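Local atomic coordinates of PlaB phospholipase (Legionella pneumophila, PDB entry 6ZTI), a protein that probably hydrolyses phospholipids as an alpha/beta-hydrolase linked to virulence, and binds NAD(H), which mediates tetramerization and thereby controls its activity. Residues V18-G23 / G33-W38; I97-G102 / G272-I277; A132-A137 / Q175-W180; V194-K199 / A224-N229. All coordinates share one frame; numbering follows the deposited sequence.

Contact 1. Residues V18-G23 / G33-W38; sequences VIFVHG and GELPQW
The phenyl ring of Phe20 meets Leu35 and Pro36 within the beta-alpha-beta unit formed by strand 16-21, helix 35-44 and strand 55-60, the opening unit of the parallel sheet of this alpha/beta-hydrolase fold. The close part of the contact is wholly apolar. Pro36 lies over one face of the ring, with CG 3.8 Å from the centroid of the Phe20 ring and only 15° off the ring normal, a CH-pi contact shifted toward the CE1 and CZ side of the rim. Leu35 CD2 lies instead at the edge, in the ring plane, so the first turn of the helix holds the ring over a face and at its border. Phe20 has CG beside its backbone N and anti to the carbonyl carbon (chi1 -73°), which sends the ring off the sheet toward the helix. Leu57 of the neighbouring strand touches both Phe20 and Pro36, and Tyr32 meets the ring with its plane at about 50°.

Glu34 and Gln37, both partly exposed, take no part in the packing on Phe20. Glu34, at the N-cap position, is bonded through OE1 to Met279 N; Gln37 has its CB directed away from the strand and packs on Leu474 of the second subunit. The helix opens with the bond Trp38 N to Glu34 O, 3.0 Å. At the edge of the ring, the closest approach of Leu35 is CD2 to Phe20 CE2, 3.7 Å.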
loop_
_atom_site.group_PDB
_atom_site.type_symbol
_atom_site.label_atom_id
_atom_site.label_comp_id
_atom_site.label_asym_id
_atom_site.label_seq_id
_atom_site.Cartn_x
_atom_site.Cartn_y
_atom_site.Cartn_z
ATOM N N VAL B 18 27.787 10.826 -37.094
ATOM C CA VAL B 18 27.710 11.048 -35.653
ATOM C C VAL B 18 26.254 11.294 -35.299
ATOM O O VAL B 18 25.568 12.057 -35.983
ATOM C CB VAL B 18 28.590 12.226 -35.194
ATOM C CG1 VAL B 18 28.419 12.470 -33.682
ATOM C CG2 VAL B 18 30.032 11.947 -35.506
ATOM N N ILE B 19 25.782 10.627 -34.248
ATOM C CA ILE B 19 24.437 10.814 -33.722
ATOM C C ILE B 19 24.562 11.145 -32.240
ATOM O O ILE B 19 25.124 10.357 -31.470
ATOM C CB ILE B 19 23.555 9.569 -33.917
ATOM C CG1 ILE B 19 23.466 9.189 -35.398
ATOM C CG2 ILE B 19 22.166 9.821 -33.363
ATOM C CD1 ILE B 19 22.767 7.861 -35.636
ATOM N N PHE B 20 24.033 12.298 -31.842
ATOM C CA PHE B 20 23.979 12.687 -30.440
ATOM C C PHE B 20 22.716 12.141 -29.787
ATOM O O PHE B 20 21.656 12.088 -30.415
ATOM C CB PHE B 20 24.021 14.210 -30.316
ATOM C CG PHE B 20 25.372 14.801 -30.609
ATOM C CD1 PHE B 20 25.740 15.102 -31.912
ATOM C CD2 PHE B 20 26.284 15.035 -29.583
ATOM C CE1 PHE B 20 26.982 15.631 -32.189
ATOM C CE2 PHE B 20 27.527 15.561 -29.856
ATOM C CZ PHE B 20 27.881 15.862 -31.162
ATOM N N VAL B 21 22.831 11.736 -28.518
ATOM C CA VAL B 21 21.715 11.148 -27.779
ATOM C C VAL B 21 21.736 11.667 -26.346
ATOM O O VAL B 21 22.724 11.478 -25.629
ATOM C CB VAL B 21 21.766 9.608 -27.786
ATOM C CG1 VAL B 21 20.554 9.023 -27.078
ATOM C CG2 VAL B 21 21.847 9.091 -29.186
ATOM N N HIS B 22 20.631 12.272 -25.907
ATOM C CA HIS B 22 20.627 13.057 -24.684
ATOM C C HIS B 22 20.210 12.215 -23.471
ATOM O O HIS B 22 20.098 10.987 -23.538
ATOM C CB HIS B 22 19.730 14.281 -24.866
ATOM C CG HIS B 22 18.313 13.956 -25.223
ATOM N ND1 HIS B 22 17.392 13.515 -24.296
ATOM C CD2 HIS B 22 17.653 14.028 -26.406
ATOM C CE1 HIS B 22 16.229 13.322 -24.891
ATOM N NE2 HIS B 22 16.358 13.629 -26.172
ATOM N N GLY B 23 19.970 12.882 -22.342
ATOM C CA GLY B 23 19.630 12.233 -21.099
ATOM C C GLY B 23 18.173 12.438 -20.733
ATOM O O GLY B 23 17.371 12.894 -21.545
ATOM N N GLY B 33 24.950 21.458 -25.940
ATOM C CA GLY B 33 25.882 22.563 -26.012
ATOM C C GLY B 33 26.102 22.923 -27.468
ATOM O O GLY B 33 25.229 22.742 -28.312
ATOM N N GLU B 34 27.300 23.422 -27.770
ATOM C CA GLU B 34 27.702 23.683 -29.143
ATOM C C GLU B 34 28.643 22.612 -29.692
ATOM O O GLU B 34 29.262 22.820 -30.743
ATOM C CB GLU B 34 28.333 25.078 -29.246
ATOM C CG GLU B 34 27.366 26.199 -28.854
ATOM C CD GLU B 34 27.902 27.606 -29.124
ATOM O OE1 GLU B 34 29.119 27.852 -28.959
ATOM O OE2 GLU B 34 27.089 28.476 -29.507
ATOM N N LEU B 35 28.719 21.452 -29.040
ATOM C CA LEU B 35 29.616 20.400 -29.511
ATOM C C LEU B 35 29.272 19.880 -30.903
ATOM O O LEU B 35 30.210 19.592 -31.667
ATOM C CB LEU B 35 29.627 19.240 -28.506
ATOM C CG LEU B 35 30.506 18.057 -28.915
ATOM C CD1 LEU B 35 31.939 18.541 -29.100
ATOM C CD2 LEU B 35 30.431 16.920 -27.925
ATOM N N PRO B 36 28.000 19.724 -31.293
ATOM C CA PRO B 36 27.717 19.303 -32.682
ATOM C C PRO B 36 28.269 20.255 -33.730
ATOM O O PRO B 36 28.924 19.815 -34.685
ATOM C CB PRO B 36 26.183 19.233 -32.714
ATOM C CG PRO B 36 25.789 18.988 -31.286
ATOM C CD PRO B 36 26.777 19.781 -30.476
ATOM N N GLN B 37 28.014 21.557 -33.584
ATOM C CA GLN B 37 28.581 22.535 -34.513
ATOM C C GLN B 37 30.105 22.492 -34.503
ATOM O O GLN B 37 30.745 22.668 -35.548
ATOM C CB GLN B 37 28.079 23.938 -34.157
ATOM C CG GLN B 37 26.604 24.164 -34.509
ATOM C CD GLN B 37 25.834 25.012 -33.488
ATOM O OE1 GLN B 37 26.283 25.227 -32.357
ATOM N NE2 GLN B 37 24.658 25.487 -33.892
ATOM N N TRP B 38 30.712 22.250 -33.336
ATOM C CA TRP B 38 32.171 22.217 -33.265
ATOM C C TRP B 38 32.739 21.000 -33.986
ATOM O O TRP B 38 33.754 21.112 -34.687
ATOM C CB TRP B 38 32.629 22.240 -31.810
ATOM C CG TRP B 38 34.122 22.325 -31.649
ATOM C CD1 TRP B 38 34.897 23.431 -31.802
ATOM C CD2 TRP B 38 35.017 21.255 -31.297
ATOM N NE1 TRP B 38 36.220 23.122 -31.571
ATOM C CE2 TRP B 38 36.316 21.792 -31.261
ATOM C CE3 TRP B 38 34.840 19.900 -31.016
ATOM C CZ2 TRP B 38 37.430 21.025 -30.955
ATOM C CZ3 TRP B 38 35.950 19.138 -30.712
ATOM C CH2 TRP B 38 37.227 19.702 -30.680
#

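Contact 2. Residues I97-G102 / G272-I277; sequences ITHSTG and GIIRSI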
loop_
_atom_site.group_PDB
_atom_site.type_symbol
_atom_site.label_atom_id
_atom_site.label_comp_id
_atom_site.label_asym_id
_atom_site.label_seq_id
_atom_site.Cartn_x
_atom_site.Cartn_y
_atom_site.Cartn_z
ATOM N N ILE B 97 27.270 9.608 -29.602
ATOM C CA ILE B 97 27.738 10.351 -28.447
ATOM C C ILE B 97 26.521 10.539 -27.556
ATOM O O ILE B 97 25.563 11.222 -27.935
ATOM C CB ILE B 97 28.367 11.691 -28.848
ATOM C CG1 ILE B 97 29.575 11.461 -29.770
ATOM C CG2 ILE B 97 28.761 12.465 -27.621
ATOM C CD1 ILE B 97 30.042 12.719 -30.491
ATOM N N THR B 98 26.537 9.911 -26.389
ATOM C CA THR B 98 25.386 9.879 -25.504
ATOM C C THR B 98 25.693 10.608 -24.204
ATOM O O THR B 98 26.850 10.770 -23.816
ATOM C CB THR B 98 24.980 8.427 -25.197
ATOM O OG1 THR B 98 25.907 7.870 -24.260
ATOM C CG2 THR B 98 24.984 7.556 -26.472
ATOM N N HIS B 99 24.632 11.043 -23.529
ATOM C CA HIS B 99 24.728 11.669 -22.222
ATOM C C HIS B 99 23.683 11.031 -21.322
ATOM O O HIS B 99 22.554 10.765 -21.749
ATOM C CB HIS B 99 24.528 13.198 -22.305
ATOM C CG HIS B 99 24.628 13.904 -20.985
ATOM N ND1 HIS B 99 23.602 14.669 -20.474
ATOM C CD2 HIS B 99 25.630 13.966 -20.074
ATOM C CE1 HIS B 99 23.964 15.165 -19.304
ATOM N NE2 HIS B 99 25.192 14.757 -19.038
ATOM N N SER B 100 24.088 10.743 -20.088
ATOM C CA SER B 100 23.186 10.260 -19.051
ATOM C C SER B 100 22.451 9.013 -19.539
ATOM O O SER B 100 23.101 8.013 -19.871
ATOM C CB SER B 100 22.284 11.432 -18.644
ATOM O OG SER B 100 21.408 11.077 -17.599
ATOM N N THR B 101 21.121 9.026 -19.579
ATOM C CA THR B 101 20.370 7.822 -19.921
ATOM C C THR B 101 20.616 7.364 -21.349
ATOM O O THR B 101 20.370 6.194 -21.661
ATOM C CB THR B 101 18.868 8.067 -19.717
ATOM O OG1 THR B 101 18.665 8.829 -18.526
ATOM C CG2 THR B 101 18.124 6.744 -19.584
ATOM N N GLY B 102 21.064 8.256 -22.232
ATOM C CA GLY B 102 21.316 7.853 -23.602
ATOM C C GLY B 102 22.273 6.676 -23.722
ATOM O O GLY B 102 22.181 5.892 -24.672
ATOM N N GLY B 272 28.793 21.660 -16.966
ATOM C CA GLY B 272 28.185 20.419 -17.412
ATOM C C GLY B 272 29.059 19.696 -18.423
ATOM O O GLY B 272 29.619 20.306 -19.336
ATOM N N ILE B 273 29.137 18.366 -18.279
ATOM C CA ILE B 273 30.101 17.591 -19.062
ATOM C C ILE B 273 29.942 17.824 -20.566
ATOM O O ILE B 273 30.939 17.817 -21.297
ATOM C CB ILE B 273 30.005 16.097 -18.709
ATOM C CG1 ILE B 273 31.064 15.294 -19.472
ATOM C CG2 ILE B 273 28.621 15.556 -19.009
ATOM C CD1 ILE B 273 31.377 13.927 -18.852
ATOM N N ILE B 274 28.714 18.042 -21.062
ATOM C CA ILE B 274 28.544 18.393 -22.476
ATOM C C ILE B 274 27.862 19.755 -22.613
ATOM O O ILE B 274 28.138 20.504 -23.557
ATOM C CB ILE B 274 27.785 17.294 -23.259
ATOM C CG1 ILE B 274 27.680 17.671 -24.750
ATOM C CG2 ILE B 274 26.418 17.033 -22.667
ATOM C CD1 ILE B 274 27.098 16.580 -25.666
ATOM N N ARG B 275 26.997 20.108 -21.657
ATOM C CA ARG B 275 26.242 21.353 -21.767
ATOM C C ARG B 275 27.146 22.582 -21.796
ATOM O O ARG B 275 26.794 23.590 -22.421
ATOM C CB ARG B 275 25.255 21.469 -20.604
ATOM C CG ARG B 275 24.329 22.682 -20.699
ATOM C CD ARG B 275 23.307 22.524 -21.818
ATOM N NE ARG B 275 22.340 23.619 -21.863
ATOM C CZ ARG B 275 22.517 24.748 -22.539
ATOM N NH1 ARG B 275 23.635 24.950 -23.228
ATOM N NH2 ARG B 275 21.570 25.679 -22.521
ATOM N N SER B 276 28.301 22.530 -21.131
ATOM C CA SER B 276 29.168 23.695 -21.002
ATOM C C SER B 276 30.069 23.933 -22.216
ATOM O O SER B 276 30.782 24.946 -22.246
ATOM C CB SER B 276 30.028 23.558 -19.741
ATOM O OG SER B 276 31.023 22.560 -19.880
ATOM N N ILE B 277 30.022 23.066 -23.226
ATOM C CA ILE B 277 30.893 23.180 -24.393
ATOM C C ILE B 277 30.394 24.303 -25.291
ATOM O O ILE B 277 29.232 24.306 -25.713
ATOM C CB ILE B 277 30.940 21.851 -25.163
ATOM C CG1 ILE B 277 31.500 20.741 -24.280
ATOM C CG2 ILE B 277 31.769 21.987 -26.424
ATOM C CD1 ILE B 277 31.512 19.389 -24.946
#
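His99 is met by two consecutive isoleucines, Ile273 and Ile274, each of which uses its CG2 methyl. The Ile274 methyl lies over one face of the imidazole, with CG2 4.1 Å from the centroid of the His99 ring and 16° off the ring normal, in a CH-pi contact displaced toward CG and CD2. Ile273 approaches obliquely at the far end of the ring, where its CG2 is 3.5 Å from His99 NE2. The extended His99 side chain, with CG anti to the backbone N (chi1 -180°), carries the ring out from the strand end to both methyls. Ser100 CB backs the ring on its other face.

One shell further out, the isoleucine pair is shaped by its loop. Gly272 O accepts from both Ser276 N, at 3.1 Å, and Ser276 OG, at 2.7 Å, and the two donors arrive from opposite faces of the carbonyl plane. Ile273 O is bonded to Thr287 OG1, and Ser276 OG also pairs with His285 NE2, which ties the loop to the region of helix 286-296.

On the other side, strand 93-99 runs into a type II' turn, closed by Gly102 N to His99 O at 3.0 Å, with Ser100 at positive phi. This strand-turn-helix arrangement, in the sequence Thr-His-Ser-Thr-Gly, is consistent with the nucleophile elbow of alpha/beta hydrolases; the His266 ring meets His99, and its NE2 makes a weak hydrogen bond to Ser100 OG. Sandwiched between Ile274 CG2 and Ser100 CB, the imidazole is limited in rotation by apolar contact beside the probable elbow.

Contact 3. Residues A132-A137 / Q175-W180; sequences ANHGSA and QLNESW
Asn177, on helix 171-180, reaches the Asn133-His134 backbone with its side-chain amide, joining that helix to the loop after strand 123-129 of the parallel sheet in the alpha/beta-hydrolase core. ND2 donates to Asn133 O at 2.8 Å, nearly straight at 174°, and the acceptor lies in the amide plane although the donor is tilted from the plane of the carbonyl. Asn177 has CG beside the backbone N and anti to its own carbonyl carbon (chi1 -70°), so that the amide leaves the helix toward the loop.

His134 adopts a similar first torsion, and its ring swings back toward the helix even though CB sets out across the line between the segments. The imidazole and the Asn177 amide cross with their planes 60° apart. A water joins them, lying in the ring plane at its edge, 2.8 Å from His134 ND1 and 2.9 Å from Asn177 ND2, which donates to it. The opposite nitrogen of the ring, NE2, is hydrogen-bonded to Asn227 O. The loop itself is bent by a type I turn, with Gly135 N bonded to Ala132 O at 3.1 Å.

Arg107 of helix 102-114 links the two asparagine side chains, with NH2 bonded to Asn177 OD1 and NE to Asn133 OD1. The bonds at the two ends of the Asn177 amide therefore agree on its orientation: the nitrogen faces a carbonyl and a water, the oxygen a guanidinium group. Both ND2 hydrogens have acceptors and OD1 has a charged donor, implying that this buried amide is fixed in rotation and acts as a polar cross-link between helix and loop.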
loop_
_atom_site.group_PDB
_atom_site.type_symbol
_atom_site.label_atom_id
_atom_site.label_comp_id
_atom_site.label_asym_id
_atom_site.label_seq_id
_atom_site.Cartn_x
_atom_site.Cartn_y
_atom_site.Cartn_z
ATOM N N ALA B 132 24.351 6.601 -16.841
ATOM C CA ALA B 132 23.801 5.971 -15.635
ATOM C C ALA B 132 23.722 4.455 -15.827
ATOM O O ALA B 132 22.674 3.824 -15.684
ATOM C CB ALA B 132 22.436 6.560 -15.300
ATOM N N ASN B 133 24.878 3.865 -16.137
ATOM C CA ASN B 133 24.902 2.466 -16.549
ATOM C C ASN B 133 24.516 1.521 -15.425
ATOM O O ASN B 133 23.964 0.450 -15.694
ATOM C CB ASN B 133 26.272 2.106 -17.104
ATOM C CG ASN B 133 26.449 2.587 -18.528
ATOM O OD1 ASN B 133 25.540 2.477 -19.358
ATOM N ND2 ASN B 133 27.609 3.141 -18.816
ATOM N N HIS B 134 24.797 1.879 -14.171
ATOM C CA HIS B 134 24.355 1.082 -13.036
ATOM C C HIS B 134 23.325 1.832 -12.191
ATOM O O HIS B 134 23.125 1.494 -11.024
ATOM C CB HIS B 134 25.550 0.656 -12.183
ATOM C CG HIS B 134 26.554 -0.170 -12.926
ATOM N ND1 HIS B 134 26.450 -1.542 -13.058
ATOM C CD2 HIS B 134 27.678 0.186 -13.587
ATOM C CE1 HIS B 134 27.470 -1.989 -13.768
ATOM N NE2 HIS B 134 28.235 -0.960 -14.092
ATOM N N GLY B 135 22.688 2.854 -12.754
ATOM C CA GLY B 135 21.586 3.545 -12.106
ATOM C C GLY B 135 21.999 4.876 -11.505
ATOM O O GLY B 135 23.171 5.264 -11.493
ATOM N N SER B 136 20.990 5.576 -10.984
ATOM C CA SER B 136 21.143 6.858 -10.308
ATOM C C SER B 136 20.435 6.799 -8.965
ATOM O O SER B 136 19.263 6.423 -8.897
ATOM C CB SER B 136 20.553 8.010 -11.128
ATOM O OG SER B 136 20.429 9.180 -10.329
ATOM N N ALA B 137 21.141 7.187 -7.904
ATOM C CA ALA B 137 20.537 7.196 -6.577
ATOM C C ALA B 137 19.326 8.108 -6.517
ATOM O O ALA B 137 18.441 7.901 -5.677
ATOM C CB ALA B 137 21.577 7.628 -5.544
ATOM N N GLN B 175 19.461 -7.001 -15.615
ATOM C CA GLN B 175 19.337 -7.864 -16.786
ATOM C C GLN B 175 20.210 -7.368 -17.929
ATOM O O GLN B 175 20.934 -8.150 -18.559
ATOM C CB GLN B 175 17.870 -7.935 -17.219
ATOM C CG GLN B 175 17.613 -8.691 -18.529
ATOM C CD GLN B 175 16.139 -8.778 -18.863
ATOM O OE1 GLN B 175 15.542 -7.817 -19.359
ATOM N NE2 GLN B 175 15.541 -9.931 -18.593
ATOM N N LEU B 176 20.150 -6.071 -18.230
ATOM C CA LEU B 176 20.962 -5.561 -19.329
ATOM C C LEU B 176 22.450 -5.719 -19.029
ATOM O O LEU B 176 23.221 -6.180 -19.877
ATOM C CB LEU B 176 20.611 -4.100 -19.605
ATOM C CG LEU B 176 21.363 -3.458 -20.773
ATOM C CD1 LEU B 176 21.078 -4.166 -22.100
ATOM C CD2 LEU B 176 21.024 -1.978 -20.878
ATOM N N ASN B 177 22.868 -5.386 -17.811
ATOM C CA ASN B 177 24.288 -5.410 -17.513
ATOM C C ASN B 177 24.809 -6.827 -17.352
ATOM O O ASN B 177 25.983 -7.087 -17.638
ATOM C CB ASN B 177 24.542 -4.577 -16.272
ATOM C CG ASN B 177 24.332 -3.117 -16.535
ATOM O OD1 ASN B 177 24.251 -2.683 -17.696
ATOM N ND2 ASN B 177 24.228 -2.344 -15.480
ATOM N N GLU B 178 23.959 -7.763 -16.926
ATOM C CA GLU B 178 24.386 -9.153 -16.929
ATOM C C GLU B 178 24.550 -9.652 -18.355
ATOM O O GLU B 178 25.513 -10.361 -18.666
ATOM C CB GLU B 178 23.393 -10.009 -16.154
ATOM C CG GLU B 178 23.725 -11.484 -16.220
ATOM C CD GLU B 178 22.932 -12.327 -15.238
ATOM O OE1 GLU B 178 21.812 -11.919 -14.860
ATOM O OE2 GLU B 178 23.439 -13.400 -14.847
ATOM N N SER B 179 23.630 -9.279 -19.244
ATOM C CA SER B 179 23.831 -9.567 -20.660
ATOM C C SER B 179 25.178 -9.036 -21.136
ATOM O O SER B 179 25.911 -9.728 -21.853
ATOM C CB SER B 179 22.699 -8.958 -21.489
ATOM O OG SER B 179 22.753 -9.399 -22.838
ATOM N N TRP B 180 25.534 -7.814 -20.729
ATOM C CA TRP B 180 26.720 -7.173 -21.283
ATOM C C TRP B 180 28.003 -7.816 -20.794
ATOM O O TRP B 180 29.064 -7.541 -21.365
ATOM C CB TRP B 180 26.704 -5.672 -20.981
ATOM C CG TRP B 180 26.146 -4.896 -22.135
ATOM C CD1 TRP B 180 24.839 -4.835 -22.520
ATOM C CD2 TRP B 180 26.880 -4.097 -23.078
ATOM N NE1 TRP B 180 24.713 -4.044 -23.632
ATOM C CE2 TRP B 180 25.951 -3.588 -24.002
ATOM C CE3 TRP B 180 28.231 -3.771 -23.231
ATOM C CZ2 TRP B 180 26.324 -2.759 -25.058
ATOM C CZ3 TRP B 180 28.604 -2.939 -24.285
ATOM C CH2 TRP B 180 27.657 -2.447 -25.182
HETATM O O HOH W 1 24.452 -3.441 -12.763
#

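Contact 4. Residues V194-K199 / A224-N229; sequences VLTGQK and AATNMN
Val194 and Thr196, on the same side of strand 191-197, face Thr226, in the short, weakly bonded helical turn around 223-226, and Met228 beyond it; the strand belongs to the parallel sheet of the alpha/beta-hydrolase core. Most of the meeting is van der Waals packing of methyls against oxygen. Val194 spreads its two branches around the Thr226 carbonyl, with CG1 3.6 Å and CG2 3.7 Å from Thr226 O. The CG1 branch, anti to the backbone N (chi1 169°), also lies 3.7 Å from Thr226 OG1. The two threonines cross with methyl and hydroxyl exchanged: Thr196 CG2 is 3.7 Å from Thr226 OG1, while Thr226 CG2 is 3.9 Å from Thr196 OG1.

The purely apolar part is smaller. Val194 CG2 approaches Met228 CG at 4.0 Å, their side chains running at about a right angle. The methionine chain then bends at chi2 and chi3, carrying its sulfur end away from the strand. Phe258 of the adjoining strand 257-261 touches both Val194 and Thr226 and so extends this apolar patch.

Hydrogen bonds hold the helical side in shape rather than joining it to the strand. Thr226 OG1 is bonded back to Val223 O, and Thr226 O accepts from Asn133 ND2, so the oxygens that Val194 packs against have polar partners. Asn227 forms an Asx turn, its OD1 accepting Asn229 N at 3.0 Å from above the carbonyl plane. The same oxygen takes a second donor in that plane, on a lone pair: Asn229 ND2, 2.9 Å from Asn227 OD1.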
loop_
_atom_site.group_PDB
_atom_site.type_symbol
_atom_site.label_atom_id
_atom_site.label_comp_id
_atom_site.label_asym_id
_atom_site.label_seq_id
_atom_site.Cartn_x
_atom_site.Cartn_y
_atom_site.Cartn_z
ATOM N N VAL B 194 33.651 5.307 -21.953
ATOM C CA VAL B 194 32.912 6.023 -20.920
ATOM C C VAL B 194 33.750 7.204 -20.464
ATOM O O VAL B 194 34.919 7.043 -20.095
ATOM C CB VAL B 194 32.557 5.121 -19.731
ATOM C CG1 VAL B 194 32.019 5.973 -18.571
ATOM C CG2 VAL B 194 31.531 4.049 -20.181
ATOM N N LEU B 195 33.177 8.389 -20.532
ATOM C CA LEU B 195 33.795 9.568 -19.956
ATOM C C LEU B 195 32.846 10.157 -18.930
ATOM O O LEU B 195 31.638 10.214 -19.156
ATOM C CB LEU B 195 34.121 10.597 -21.037
ATOM C CG LEU B 195 35.029 10.139 -22.184
ATOM C CD1 LEU B 195 35.119 11.215 -23.270
ATOM C CD2 LEU B 195 36.412 9.816 -21.698
ATOM N N THR B 196 33.376 10.569 -17.786
ATOM C CA THR B 196 32.524 11.249 -16.824
ATOM C C THR B 196 33.374 12.189 -15.984
ATOM O O THR B 196 34.601 12.243 -16.113
ATOM C CB THR B 196 31.767 10.248 -15.952
ATOM O OG1 THR B 196 30.711 10.920 -15.255
ATOM C CG2 THR B 196 32.706 9.635 -14.989
ATOM N N GLY B 197 32.692 12.959 -15.137
ATOM C CA GLY B 197 33.353 13.854 -14.221
ATOM C C GLY B 197 32.841 13.584 -12.819
ATOM O O GLY B 197 31.891 12.822 -12.622
ATOM N N GLN B 198 33.481 14.231 -11.847
ATOM C CA GLN B 198 33.110 14.067 -10.445
ATOM C C GLN B 198 33.087 15.398 -9.705
ATOM O O GLN B 198 33.333 15.446 -8.493
ATOM C CB GLN B 198 34.057 13.109 -9.737
ATOM C CG GLN B 198 35.502 13.458 -9.861
ATOM C CD GLN B 198 36.315 12.621 -8.928
ATOM O OE1 GLN B 198 36.142 11.402 -8.869
ATOM N NE2 GLN B 198 37.170 13.262 -8.156
ATOM N N LYS B 199 32.762 16.469 -10.410
ATOM C CA LYS B 199 32.641 17.803 -9.840
ATOM C C LYS B 199 31.169 18.103 -9.568
ATOM O O LYS B 199 30.319 17.857 -10.427
ATOM C CB LYS B 199 33.210 18.841 -10.815
ATOM C CG LYS B 199 33.689 20.124 -10.180
ATOM C CD LYS B 199 35.011 19.905 -9.457
ATOM C CE LYS B 199 35.613 21.226 -9.004
ATOM N NZ LYS B 199 36.652 21.027 -7.953
ATOM N N ALA B 224 31.402 5.415 -10.070
ATOM C CA ALA B 224 31.395 3.966 -10.146
ATOM C C ALA B 224 30.191 3.443 -10.915
ATOM O O ALA B 224 30.276 2.378 -11.533
ATOM C CB ALA B 224 31.418 3.353 -8.740
ATOM N N ALA B 225 29.071 4.168 -10.900
ATOM C CA ALA B 225 27.907 3.723 -11.654
ATOM C C ALA B 225 27.998 4.019 -13.143
ATOM O O ALA B 225 27.111 3.590 -13.892
ATOM C CB ALA B 225 26.635 4.358 -11.113
ATOM N N THR B 226 29.029 4.737 -13.602
ATOM C CA THR B 226 29.195 4.937 -15.038
ATOM C C THR B 226 30.053 3.856 -15.683
ATOM O O THR B 226 29.945 3.628 -16.892
ATOM C CB THR B 226 29.839 6.294 -15.365
ATOM O OG1 THR B 226 31.223 6.296 -14.981
ATOM C CG2 THR B 226 29.133 7.445 -14.691
ATOM N N ASN B 227 30.901 3.199 -14.903
ATOM C CA ASN B 227 31.980 2.388 -15.438
ATOM C C ASN B 227 31.448 1.070 -15.989
ATOM O O ASN B 227 30.791 0.308 -15.275
ATOM C CB ASN B 227 33.006 2.126 -14.343
ATOM C CG ASN B 227 34.368 1.801 -14.887
ATOM O OD1 ASN B 227 34.518 1.385 -16.031
ATOM N ND2 ASN B 227 35.380 1.979 -14.054
ATOM N N MET B 228 31.765 0.784 -17.247
ATOM C CA MET B 228 31.402 -0.509 -17.821
ATOM C C MET B 228 32.417 -1.604 -17.525
ATOM O O MET B 228 32.259 -2.721 -18.025
ATOM C CB MET B 228 31.211 -0.365 -19.327
ATOM C CG MET B 228 29.966 0.401 -19.662
ATOM S SD MET B 228 28.459 -0.427 -19.143
ATOM C CE MET B 228 28.595 -1.947 -20.091
ATOM N N ASN B 229 33.451 -1.311 -16.743
ATOM C CA ASN B 229 34.362 -2.320 -16.211
ATOM C C ASN B 229 33.796 -2.727 -14.858
ATOM O O ASN B 229 33.890 -1.973 -13.888
ATOM C CB ASN B 229 35.784 -1.773 -16.072
ATOM C CG ASN B 229 36.380 -1.318 -17.400
ATOM O OD1 ASN B 229 36.657 -2.127 -18.286
ATOM N ND2 ASN B 229 36.604 -0.026 -17.528
#

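Overall arrangement
From the N terminus, contact 1 closes first, over a loop of nine residues, and sets helix 35-44 against strand 16-21. Contact 2 opens on the adjacent strand 93-99 and closes only at 272-277, a far longer loop. Nested within it, in series, are contact 3, linking the loop after strand 123-129 to helix 171-180, and contact 4, from strand 191-197 to helix 223-226; none of the four cross. Probable hydrogen bonds from Val21 N to Ile97 O and His99 N to Val21 O join contacts 1 and 2. Ile273 CD1 packs on the backbone at Thr196, bringing contact 2 against contact 4, and a probable bond from His134 N to Ala225 O links contacts 3 and 4.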